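Local coordinates for protein diguanylate cyclase (Vibrio cholerae serotype O1, PDB 6EIB) that catalyses the condensation of two GTP molecules into cyclic di-GMP through its magnesium-dependent GGEEF domain, and takes part in biofilm formation, at residues F21-A24 against K25-R28; R139-Q142 against A143-A147; K52-E55 against V56-F59; L43-Q47 against F48-K52. All blocks are in the same frame, centred on the assembly; numbering follows the deposited sequence.

Contact 1 of 4, residues F21-A24 against K25-R28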
loop_
_atom_site.group_PDB
_atom_site.type_symbol
_atom_site.label_atom_id
_atom_site.label_comp_id
_atom_site.label_asym_id
_atom_site.label_seq_id
_atom_site.Cartn_x
_atom_site.Cartn_y
_atom_site.Cartn_z
ATOM N N PHE A 21 -12.578 -9.428 5.097
ATOM C CA PHE A 21 -13.041 -8.893 6.368
ATOM C C PHE A 21 -13.973 -9.890 7.059
ATOM O O PHE A 21 -13.814 -10.205 8.260
ATOM C CB PHE A 21 -13.756 -7.553 6.085
ATOM C CG PHE A 21 -14.239 -6.809 7.309
ATOM C CD1 PHE A 21 -15.434 -7.166 7.929
ATOM C CD2 PHE A 21 -13.543 -5.703 7.786
ATOM C CE1 PHE A 21 -15.902 -6.493 9.036
ATOM C CE2 PHE A 21 -14.012 -5.007 8.880
ATOM C CZ PHE A 21 -15.204 -5.406 9.512
ATOM N N ALA A 22 -14.954 -10.383 6.315
ATOM C CA ALA A 22 -15.938 -11.312 6.887
ATOM C C ALA A 22 -15.307 -12.642 7.265
ATOM O O ALA A 22 -15.654 -13.265 8.274
ATOM C CB ALA A 22 -17.070 -11.524 5.908
ATOM N N ARG A 23 -14.436 -13.116 6.386
ATOM C CA ARG A 23 -13.680 -14.361 6.608
ATOM C C ARG A 23 -12.812 -14.185 7.892
ATOM O O ARG A 23 -12.784 -15.040 8.782
ATOM C CB ARG A 23 -12.861 -14.660 5.334
ATOM C CG ARG A 23 -12.334 -16.051 5.119
ATOM C CD ARG A 23 -12.174 -16.323 3.610
ATOM N NE ARG A 23 -11.299 -15.339 2.967
ATOM C CZ ARG A 23 -11.579 -14.690 1.836
ATOM N NH1 ARG A 23 -12.715 -14.925 1.188
ATOM N NH2 ARG A 23 -10.710 -13.811 1.345
ATOM N N ALA A 24 -12.155 -13.032 8.009
ATOM C CA ALA A 24 -11.298 -12.732 9.154
ATOM C C ALA A 24 -12.020 -12.752 10.489
ATOM O O ALA A 24 -11.495 -13.290 11.472
ATOM C CB ALA A 24 -10.644 -11.341 8.957
ATOM N N LYS A 25 -13.207 -12.156 10.538
ATOM C CA LYS A 25 -14.032 -12.195 11.749
ATOM C C LYS A 25 -14.548 -13.618 12.019
ATOM O O LYS A 25 -14.523 -14.087 13.163
ATOM C CB LYS A 25 -15.222 -11.235 11.628
ATOM C CG LYS A 25 -14.900 -9.760 11.932
ATOM C CD LYS A 25 -16.117 -8.875 11.643
ATOM C CE LYS A 25 -16.529 -7.985 12.835
ATOM N NZ LYS A 25 -15.418 -7.121 13.264
ATOM N N ARG A 26 -14.942 -14.315 10.958
ATOM C CA ARG A 26 -15.522 -15.660 11.084
ATOM C C ARG A 26 -14.469 -16.654 11.597
ATOM O O ARG A 26 -14.729 -17.442 12.506
ATOM C CB ARG A 26 -16.080 -16.118 9.729
ATOM C CG ARG A 26 -16.561 -17.579 9.665
ATOM C CD ARG A 26 -17.271 -17.855 8.318
ATOM N NE ARG A 26 -16.331 -17.764 7.186
ATOM C CZ ARG A 26 -15.607 -18.796 6.735
ATOM N NH1 ARG A 26 -15.749 -19.999 7.285
ATOM N NH2 ARG A 26 -14.766 -18.639 5.714
ATOM N N LEU A 27 -13.294 -16.642 10.984
ATOM C CA LEU A 27 -12.184 -17.499 11.401
ATOM C C LEU A 27 -11.335 -16.931 12.551
ATOM O O LEU A 27 -10.451 -17.603 13.062
ATOM C CB LEU A 27 -11.297 -17.767 10.181
ATOM C CG LEU A 27 -12.082 -18.368 9.006
ATOM C CD1 LEU A 27 -11.258 -18.501 7.736
ATOM C CD2 LEU A 27 -12.620 -19.762 9.412
ATOM N N ARG A 28 -11.622 -15.701 12.977
ATOM C CA ARG A 28 -10.812 -15.029 13.995
ATOM C C ARG A 28 -9.328 -14.968 13.620
ATOM O O ARG A 28 -8.479 -15.350 14.409
ATOM C CB ARG A 28 -11.008 -15.722 15.349
ATOM C CG ARG A 28 -12.434 -15.573 15.865
ATOM C CD ARG A 28 -12.792 -16.396 17.124
ATOM N NE ARG A 28 -12.701 -17.838 16.959
ATOM C CZ ARG A 28 -12.161 -18.671 17.847
ATOM N NH1 ARG A 28 -11.639 -18.205 18.979
ATOM N NH2 ARG A 28 -12.136 -19.975 17.602
#

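Contact 2 of 4, residues R139-Q142 against A143-A147. With SO4 (sulfate ion), chain G.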
loop_
_atom_site.group_PDB
_atom_site.type_symbol
_atom_site.label_atom_id
_atom_site.label_comp_id
_atom_site.label_asym_id
_atom_site.label_seq_id
_atom_site.Cartn_x
_atom_site.Cartn_y
_atom_site.Cartn_z
ATOM N N ARG A 139 -8.187 3.951 9.206
ATOM C CA ARG A 139 -7.002 3.946 10.071
ATOM C C ARG A 139 -5.704 3.879 9.254
ATOM O O ARG A 139 -4.743 4.568 9.580
ATOM C CB ARG A 139 -7.071 2.792 11.082
ATOM C CG ARG A 139 -8.147 2.963 12.174
ATOM C CD ARG A 139 -8.003 1.922 13.221
ATOM N NE ARG A 139 -8.156 0.598 12.634
ATOM C CZ ARG A 139 -9.289 -0.112 12.686
ATOM N NH1 ARG A 139 -10.346 0.377 13.329
ATOM N NH2 ARG A 139 -9.354 -1.320 12.128
ATOM N N SER A 140 -5.654 3.069 8.197
ATOM C CA SER A 140 -4.417 3.036 7.414
ATOM C C SER A 140 -4.264 4.349 6.659
ATOM O O SER A 140 -3.159 4.841 6.505
ATOM C CB SER A 140 -4.345 1.835 6.459
ATOM O OG SER A 140 -5.325 1.850 5.437
ATOM N N ASP A 141 -5.376 4.918 6.193
ATOM C CA ASP A 141 -5.321 6.186 5.480
ATOM C C ASP A 141 -4.825 7.275 6.426
ATOM O O ASP A 141 -4.015 8.141 6.031
ATOM C CB ASP A 141 -6.709 6.526 4.891
ATOM C CG ASP A 141 -6.684 7.728 3.918
ATOM O OD1 ASP A 141 -5.667 7.931 3.224
ATOM O OD2 ASP A 141 -7.697 8.479 3.861
ATOM N N GLN A 142 -5.277 7.253 7.680
ATOM C CA GLN A 142 -4.853 8.292 8.628
ATOM C C GLN A 142 -3.384 8.175 9.020
ATOM O O GLN A 142 -2.670 9.173 9.172
ATOM C CB GLN A 142 -5.706 8.242 9.908
ATOM C CG GLN A 142 -5.509 9.457 10.780
ATOM C CD GLN A 142 -6.113 9.307 12.157
ATOM O OE1 GLN A 142 -5.392 9.082 13.133
ATOM N NE2 GLN A 142 -7.441 9.403 12.249
ATOM N N ALA A 143 -2.927 6.935 9.141
ATOM C CA ALA A 143 -1.531 6.640 9.415
ATOM C C ALA A 143 -0.689 7.052 8.236
ATOM O O ALA A 143 0.439 7.487 8.413
ATOM C CB ALA A 143 -1.328 5.081 9.746
ATOM N N LEU A 144 -1.205 6.886 7.020
ATOM C CA LEU A 144 -0.479 7.358 5.848
ATOM C C LEU A 144 -0.274 8.870 5.893
ATOM O O LEU A 144 0.850 9.387 5.756
ATOM C CB LEU A 144 -1.248 6.942 4.578
ATOM C CG LEU A 144 -0.851 7.573 3.232
ATOM C CD1 LEU A 144 0.628 7.264 2.819
ATOM C CD2 LEU A 144 -1.766 7.027 2.127
ATOM N N TYR A 145 -1.350 9.607 6.164
ATOM C CA TYR A 145 -1.233 11.059 6.217
ATOM C C TYR A 145 -0.425 11.519 7.423
ATOM O O TYR A 145 0.229 12.588 7.383
ATOM C CB TYR A 145 -2.644 11.718 6.108
ATOM C CG TYR A 145 -3.031 11.731 4.631
ATOM C CD1 TYR A 145 -3.439 10.563 3.991
ATOM C CD2 TYR A 145 -2.877 12.896 3.851
ATOM C CE1 TYR A 145 -3.720 10.530 2.644
ATOM C CE2 TYR A 145 -3.172 12.883 2.475
ATOM C CZ TYR A 145 -3.583 11.690 1.879
ATOM O OH TYR A 145 -3.884 11.615 0.519
ATOM N N LYS A 146 -0.452 10.743 8.496
ATOM C CA LYS A 146 0.399 11.046 9.645
ATOM C C LYS A 146 1.882 10.890 9.216
ATOM O O LYS A 146 2.737 11.742 9.518
ATOM C CB LYS A 146 0.025 10.116 10.796
ATOM C CG LYS A 146 0.647 10.360 12.162
ATOM C CD LYS A 146 0.226 9.217 13.134
ATOM C CE LYS A 146 -1.304 8.916 13.079
ATOM N NZ LYS A 146 -1.750 7.584 13.699
ATOM N N ALA A 147 2.172 9.817 8.481
ATOM C CA ALA A 147 3.525 9.595 7.959
ATOM C C ALA A 147 3.994 10.781 7.102
ATOM O O ALA A 147 5.103 11.298 7.255
ATOM C CB ALA A 147 3.561 8.292 7.146
HETATM S S SO4 G . -9.482 8.825 15.923
HETATM O O1 SO4 G . -8.878 8.405 14.667
HETATM O O2 SO4 G . -8.432 9.332 16.800
HETATM O O3 SO4 G . -10.435 9.906 15.672
HETATM O O4 SO4 G . -10.145 7.678 16.532
#

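Contact 3 of 4, residues K52-E55 against V56-F59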
loop_
_atom_site.group_PDB
_atom_site.type_symbol
_atom_site.label_atom_id
_atom_site.label_comp_id
_atom_site.label_asym_id
_atom_site.label_seq_id
_atom_site.Cartn_x
_atom_site.Cartn_y
_atom_site.Cartn_z
ATOM N N LYS A 52 6.333 6.982 -18.588
ATOM C CA LYS A 52 7.343 6.728 -17.566
ATOM C C LYS A 52 6.737 6.696 -16.171
ATOM O O LYS A 52 7.139 5.883 -15.329
ATOM C CB LYS A 52 8.449 7.765 -17.671
ATOM C CG LYS A 52 9.480 7.294 -18.661
ATOM C CD LYS A 52 10.604 8.263 -18.840
ATOM C CE LYS A 52 11.486 7.814 -19.997
ATOM N NZ LYS A 52 12.722 8.617 -20.046
ATOM N N GLY A 53 5.756 7.566 -15.935
ATOM C CA GLY A 53 4.995 7.513 -14.698
ATOM C C GLY A 53 4.405 6.128 -14.541
ATOM O O GLY A 53 4.451 5.535 -13.464
ATOM N N ASP A 54 3.862 5.601 -15.633
ATOM C CA ASP A 54 3.307 4.251 -15.648
ATOM C C ASP A 54 4.332 3.157 -15.357
ATOM O O ASP A 54 3.986 2.135 -14.766
ATOM C CB ASP A 54 2.631 4.004 -16.998
ATOM C CG ASP A 54 1.253 4.640 -17.076
ATOM O OD1 ASP A 54 0.872 5.335 -16.110
ATOM O OD2 ASP A 54 0.576 4.477 -18.118
ATOM N N GLU A 55 5.583 3.357 -15.774
ATOM C CA GLU A 55 6.635 2.379 -15.478
ATOM C C GLU A 55 6.894 2.288 -13.995
ATOM O O GLU A 55 7.190 1.204 -13.471
ATOM C CB GLU A 55 7.942 2.734 -16.193
ATOM C CG GLU A 55 7.928 2.489 -17.686
ATOM C CD GLU A 55 9.234 2.912 -18.366
ATOM O OE1 GLU A 55 10.129 3.477 -17.684
ATOM O OE2 GLU A 55 9.352 2.676 -19.587
ATOM N N VAL A 56 6.841 3.445 -13.335
ATOM C CA VAL A 56 7.013 3.526 -11.890
ATOM C C VAL A 56 5.926 2.737 -11.183
ATOM O O VAL A 56 6.208 1.948 -10.274
ATOM C CB VAL A 56 6.958 4.980 -11.377
ATOM C CG1 VAL A 56 7.134 4.991 -9.850
ATOM C CG2 VAL A 56 8.016 5.836 -12.062
ATOM N N LEU A 57 4.681 2.959 -11.606
ATOM C CA LEU A 57 3.539 2.242 -11.040
ATOM C C LEU A 57 3.741 0.732 -11.243
ATOM O O LEU A 57 3.536 -0.067 -10.334
ATOM C CB LEU A 57 2.243 2.679 -11.712
ATOM C CG LEU A 57 1.809 4.143 -11.568
ATOM C CD1 LEU A 57 0.647 4.456 -12.478
ATOM C CD2 LEU A 57 1.466 4.440 -10.149
ATOM N N CYS A 58 4.192 0.361 -12.432
ATOM C CA CYS A 58 4.401 -1.042 -12.740
ATOM C C CYS A 58 5.482 -1.688 -11.893
ATOM O O CYS A 58 5.275 -2.793 -11.377
ATOM C CB CYS A 58 4.747 -1.206 -14.214
ATOM S SG CYS A 58 3.294 -1.079 -15.248
ATOM N N PHE A 59 6.607 -0.998 -11.737
ATOM C CA PHE A 59 7.686 -1.447 -10.865
ATOM C C PHE A 59 7.202 -1.605 -9.424
ATOM O O PHE A 59 7.590 -2.555 -8.739
ATOM C CB PHE A 59 8.868 -0.480 -10.911
ATOM C CG PHE A 59 9.959 -0.841 -9.944
ATOM C CD1 PHE A 59 10.928 -1.774 -10.292
ATOM C CD2 PHE A 59 9.986 -0.294 -8.667
ATOM C CE1 PHE A 59 11.923 -2.134 -9.386
ATOM C CE2 PHE A 59 10.978 -0.656 -7.757
ATOM C CZ PHE A 59 11.931 -1.578 -8.117
#

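Contact 4 of 4, residues L43-Q47 against F48-K52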
loop_
_atom_site.group_PDB
_atom_site.type_symbol
_atom_site.label_atom_id
_atom_site.label_comp_id
_atom_site.label_asym_id
_atom_site.label_seq_id
_atom_site.Cartn_x
_atom_site.Cartn_y
_atom_site.Cartn_z
ATOM N N LEU A 43 4.949 15.371 -10.121
ATOM C CA LEU A 43 6.215 15.912 -10.662
ATOM C C LEU A 43 6.875 14.905 -11.591
ATOM O O LEU A 43 7.405 15.274 -12.645
ATOM C CB LEU A 43 7.190 16.299 -9.545
ATOM C CG LEU A 43 8.617 16.597 -10.075
ATOM C CD1 LEU A 43 8.708 17.841 -10.983
ATOM C CD2 LEU A 43 9.706 16.627 -8.981
ATOM N N ILE A 44 6.821 13.623 -11.238
ATOM C CA ILE A 44 7.408 12.601 -12.115
ATOM C C ILE A 44 6.731 12.577 -13.496
ATOM O O ILE A 44 7.414 12.503 -14.525
ATOM C CB ILE A 44 7.339 11.208 -11.482
ATOM C CG1 ILE A 44 8.297 11.129 -10.287
ATOM C CG2 ILE A 44 7.711 10.140 -12.510
ATOM C CD1 ILE A 44 9.802 11.322 -10.653
ATOM N N ASN A 45 5.404 12.654 -13.532
ATOM C CA ASN A 45 4.706 12.664 -14.816
ATOM C C ASN A 45 4.943 13.959 -15.589
ATOM O O ASN A 45 5.147 13.923 -16.803
ATOM C CB ASN A 45 3.199 12.419 -14.616
ATOM C CG ASN A 45 2.892 10.955 -14.296
ATOM O OD1 ASN A 45 2.669 10.136 -15.194
ATOM N ND2 ASN A 45 2.913 10.616 -13.012
ATOM N N ASP A 46 4.984 15.088 -14.886
ATOM C CA ASP A 46 5.249 16.388 -15.525
ATOM C C ASP A 46 6.605 16.411 -16.197
ATOM O O ASP A 46 6.739 16.930 -17.295
ATOM C CB ASP A 46 5.186 17.515 -14.496
ATOM C CG ASP A 46 3.783 17.784 -14.012
ATOM O OD1 ASP A 46 2.819 17.287 -14.646
ATOM O OD2 ASP A 46 3.667 18.407 -12.932
ATOM N N GLN A 47 7.595 15.797 -15.559
ATOM C CA GLN A 47 8.973 15.869 -16.049
ATOM C C GLN A 47 9.347 14.732 -17.002
ATOM O O GLN A 47 10.125 14.938 -17.936
ATOM C CB GLN A 47 9.962 15.845 -14.874
ATOM C CG GLN A 47 11.436 15.904 -15.316
ATOM C CD GLN A 47 12.429 15.711 -14.171
ATOM O OE1 GLN A 47 12.037 15.478 -13.021
ATOM N NE2 GLN A 47 13.720 15.820 -14.484
ATOM N N PHE A 48 8.727 13.571 -16.845
ATOM C CA PHE A 48 9.115 12.425 -17.652
ATOM C C PHE A 48 7.998 11.904 -18.532
ATOM O O PHE A 48 8.247 11.121 -19.446
ATOM C CB PHE A 48 9.588 11.276 -16.747
ATOM C CG PHE A 48 10.776 11.618 -15.912
ATOM C CD1 PHE A 48 12.061 11.485 -16.425
ATOM C CD2 PHE A 48 10.610 12.084 -14.612
ATOM C CE1 PHE A 48 13.165 11.807 -15.655
ATOM C CE2 PHE A 48 11.707 12.419 -13.833
ATOM C CZ PHE A 48 12.987 12.283 -14.360
ATOM N N GLY A 49 6.772 12.351 -18.299
ATOM C CA GLY A 49 5.698 11.886 -19.140
ATOM C C GLY A 49 4.954 10.702 -18.581
ATOM O O GLY A 49 5.440 9.988 -17.695
ATOM N N HIS A 50 3.749 10.520 -19.111
ATOM C CA HIS A 50 2.793 9.532 -18.632
ATOM C C HIS A 50 3.263 8.081 -18.772
ATOM O O HIS A 50 2.965 7.239 -17.920
ATOM C CB HIS A 50 1.478 9.723 -19.402
ATOM C CG HIS A 50 0.374 8.809 -18.972
ATOM N ND1 HIS A 50 -0.477 9.104 -17.926
ATOM C CD2 HIS A 50 -0.008 7.594 -19.438
ATOM C CE1 HIS A 50 -1.342 8.117 -17.775
ATOM N NE2 HIS A 50 -1.079 7.189 -18.679
ATOM N N ASP A 51 4.012 7.782 -19.827
ATOM C CA ASP A 51 4.461 6.404 -20.019
ATOM C C ASP A 51 5.490 6.023 -18.968
ATOM O O ASP A 51 5.481 4.896 -18.468
ATOM C CB ASP A 51 5.038 6.210 -21.423
ATOM C CG ASP A 51 3.964 6.097 -22.477
ATOM O OD1 ASP A 51 2.772 6.108 -22.101
ATOM O OD2 ASP A 51 4.309 6.012 -23.677
ATOM N N LYS A 52 6.333 6.982 -18.588
ATOM C CA LYS A 52 7.343 6.728 -17.566
ATOM C C LYS A 52 6.737 6.696 -16.171
ATOM O O LYS A 52 7.139 5.883 -15.329
ATOM C CB LYS A 52 8.449 7.765 -17.671
ATOM C CG LYS A 52 9.480 7.294 -18.661
ATOM C CD LYS A 52 10.604 8.263 -18.840
ATOM C CE LYS A 52 11.486 7.814 -19.997
ATOM N NZ LYS A 52 12.722 8.617 -20.046
#

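Contact 1 of 4, residues F21-A24 against K25-R28
Lys25 leans on Phe21 one turn back in helix 10-27. The two side chains run side by side and point the same way. Lys25 CD lies 3.5 Å from Phe21 CE1, oblique to the ring. The lysine chain bends at chi3 and chi4, and NZ goes on to a hydrogen bond with the backbone O of Asp130. Lys25 N also bonds to Phe21 O at 3.1 Å.

Arg26 N bonds to Ala22 O. The Arg26 side chain crosses that of Arg23, and its NH2 comes 3.6 Å from Arg23 CG. The guanidinium planes are 80° apart. Arg23 NE forms a salt bridge with Glu87. It lies 5.5 Å from Arg26 NH2, a pair of like charges not in contact.

Leu27 N makes a nearly straight bond to Arg23 O, 2.8 Å long. Leu27 CD1 rests 3.7 Å from Arg23 CG. Arg28 has positive phi (55°) and is the C-prime residue of a Schellman motif. Its N makes a weak bond to Lys25 O, and Gln29 N reaches Ala24 O.

Phe21 and Ala24 pack on Leu126. Lys25 and Arg23 pack by their carbons and bond outside the helix. Glu87 probably eases the like charges of Arg23 and Arg26.

Contact 2 of 4, residues R139-Q142 against A143-A147
The Tyr145 ring has the backbone O of Asp141 at its edge, in the ring plane, 3.2 Å from CD1. Asp141 OD1 comes to the neighbouring carbon, CE1, at 3.3 Å and stands off the ring plane. Carboxylate and ring planes are 85° apart, almost perpendicular. Asp141 chi1 (-170°) puts CG beside the carbonyl carbon, and the turn about chi2 then brings OD1 to the ring. Leu144 CD2 is a looser neighbour of the same oxygen.

The Gln142 amide is held from outside the helix. Its NE2 donates to O1 of a sulfate ion at 3.0 Å, with an angle of 160° at the hydrogen. The sulfate probably comes from the crystallisation liquor. It is also bonded by Arg138 and Tyr158. Lys146 crosses Gln142 obliquely, its NZ 4.0 Å from Gln142 OE1, too long for a hydrogen bond.

Four backbone bonds join the segments within helix 133-148. Ala143 N, Leu144 N, Tyr145 N and Lys146 N bond to the O atoms of Arg139, Ser140, Asp141 and Gln142. The helix links strands 119-125 and 154-157 in a beta-alpha-beta unit. Arg139 pairs with Asp130, and Ser140 OG bonds to Ser35 OG on strand 31-38.

The chemistry differs round the helix. Ala143, Leu144 and Ala147 are buried, and Leu144 packs on Asp37, which probably binds magnesium, as in related cyclases. The carboxylate oxygen beside the Tyr145 C-H groups is probably mildly favourable. Gln142 presents its N-H to an anion.

Contact 3 of 4, residues K52-E55 against V56-F59
Glu55, Val56 and Asp54 bury the most surface where two successive turns of helix 50-67 meet. Glu55 contributes mainly its backbone. Glu55 O accepts a 2.9 Å bond from Phe59 N. The side chain is extended beyond CG and touches Phe111.

Val56 packs on the carbonyls of the preceding turn. Its CG2 lies 3.4 Å from Lys52 O. This branch is anti to the carbonyl carbon and beside the backbone N, with CG1 anti to that N (chi1 179°). Val56 N bonds to Lys52 O as well. Outside the helix, Val56 meets Phe41, Phe105, Phe111 and Ile117.

Asp54 crosses Leu57, and OD1 approaches Leu57 CD1 at 3.7 Å. Its backbone O receives Cys58 N in a 2.9 Å bond. Cys58 SG sits 3.3 Å from that same Asp54 O. Leu57 N bonds to Gly53 O, and Leu57 CG lies 3.5 Å from Gly53 O.

Phe59 turns to other partners, stacking on His108 and meeting Phe110 edge-to-face. Leu57 lies near Ile38 and Glu80, which probably bind magnesium, as in related cyclases.

The contact is therefore a run of four backbone bonds with aliphatic groups laid against carbonyl oxygens. The O atoms of Lys52, Gly53 and Asp54 each take an N-H and also meet a neighbouring C-H group. The apolar side of the helix faces Phe41, Phe105 and Ile117.

Contact 4 of 4, residues L43-Q47 against F48-K52
Gln47 lays its CG over one face of the ring of Phe48, the next residue, offset toward the rim. This CG is 4.0 Å from the Phe48 ring centroid and 18° off the normal, a CH-pi contact. The two side chains run side by side and point the same way, with amide and ring planes 31° apart. Gln47 OE1 comes 3.2 Å from Phe48 CE2. The glutamine is extended, with CG anti to the backbone N, and this carries the amide along the ring.

Ile44 meets the ring differently. Its CD1 touches Phe48 CE2 at 3.9 Å, and its backbone O lies at the ring edge in plane, 3.2 Å from Phe48 CD2. That same O accepts the bond from Phe48 N.

Asn45 O takes a short 2.7 Å bond from Gly49 N, bent to 139° at the hydrogen. The bond from Asn45 ND2 to the backbone O of Phe41 probably sets the turn of the amide, which leaves Asn45 OD1 3.5 Å from His50 CA.

Gly49 has positive phi, and its backbone angles call for glycine.

The contact is thus a turn at the surface in which Gly49 ends helix 41-48 and N-caps helix 50-67. Helix 41-48 itself follows strand 31-38. Phe48 also meets the Phe111 ring, and Ile44 packs on Ile117, both from the loop before strand 119-125.

How the contacts relate
All four contacts are local and lie on or at the ends of helices of one GGEEF domain. Contacts 3 and 4 are neighbours, with centres about 9 Å apart. They share Lys52 and helix 50-67, and Gly53 CA touches Asn45 OD1 at 3.5 Å. Contact 1 is on the opposite side of the chain's centre from both. Contact 2 is the most central. Contacts 1, 2 and 3 are partly buried. Contacts 2 and 3 are mid-helix turns, each with four backbone bonds and an apolar side near residues that probably bind magnesium. Contacts 1 and 4 contain a positive-phi residue where the helix ends. Contact 4 is a surface contact with aromatic packing, whereas contact 1 is rich in basic side chains.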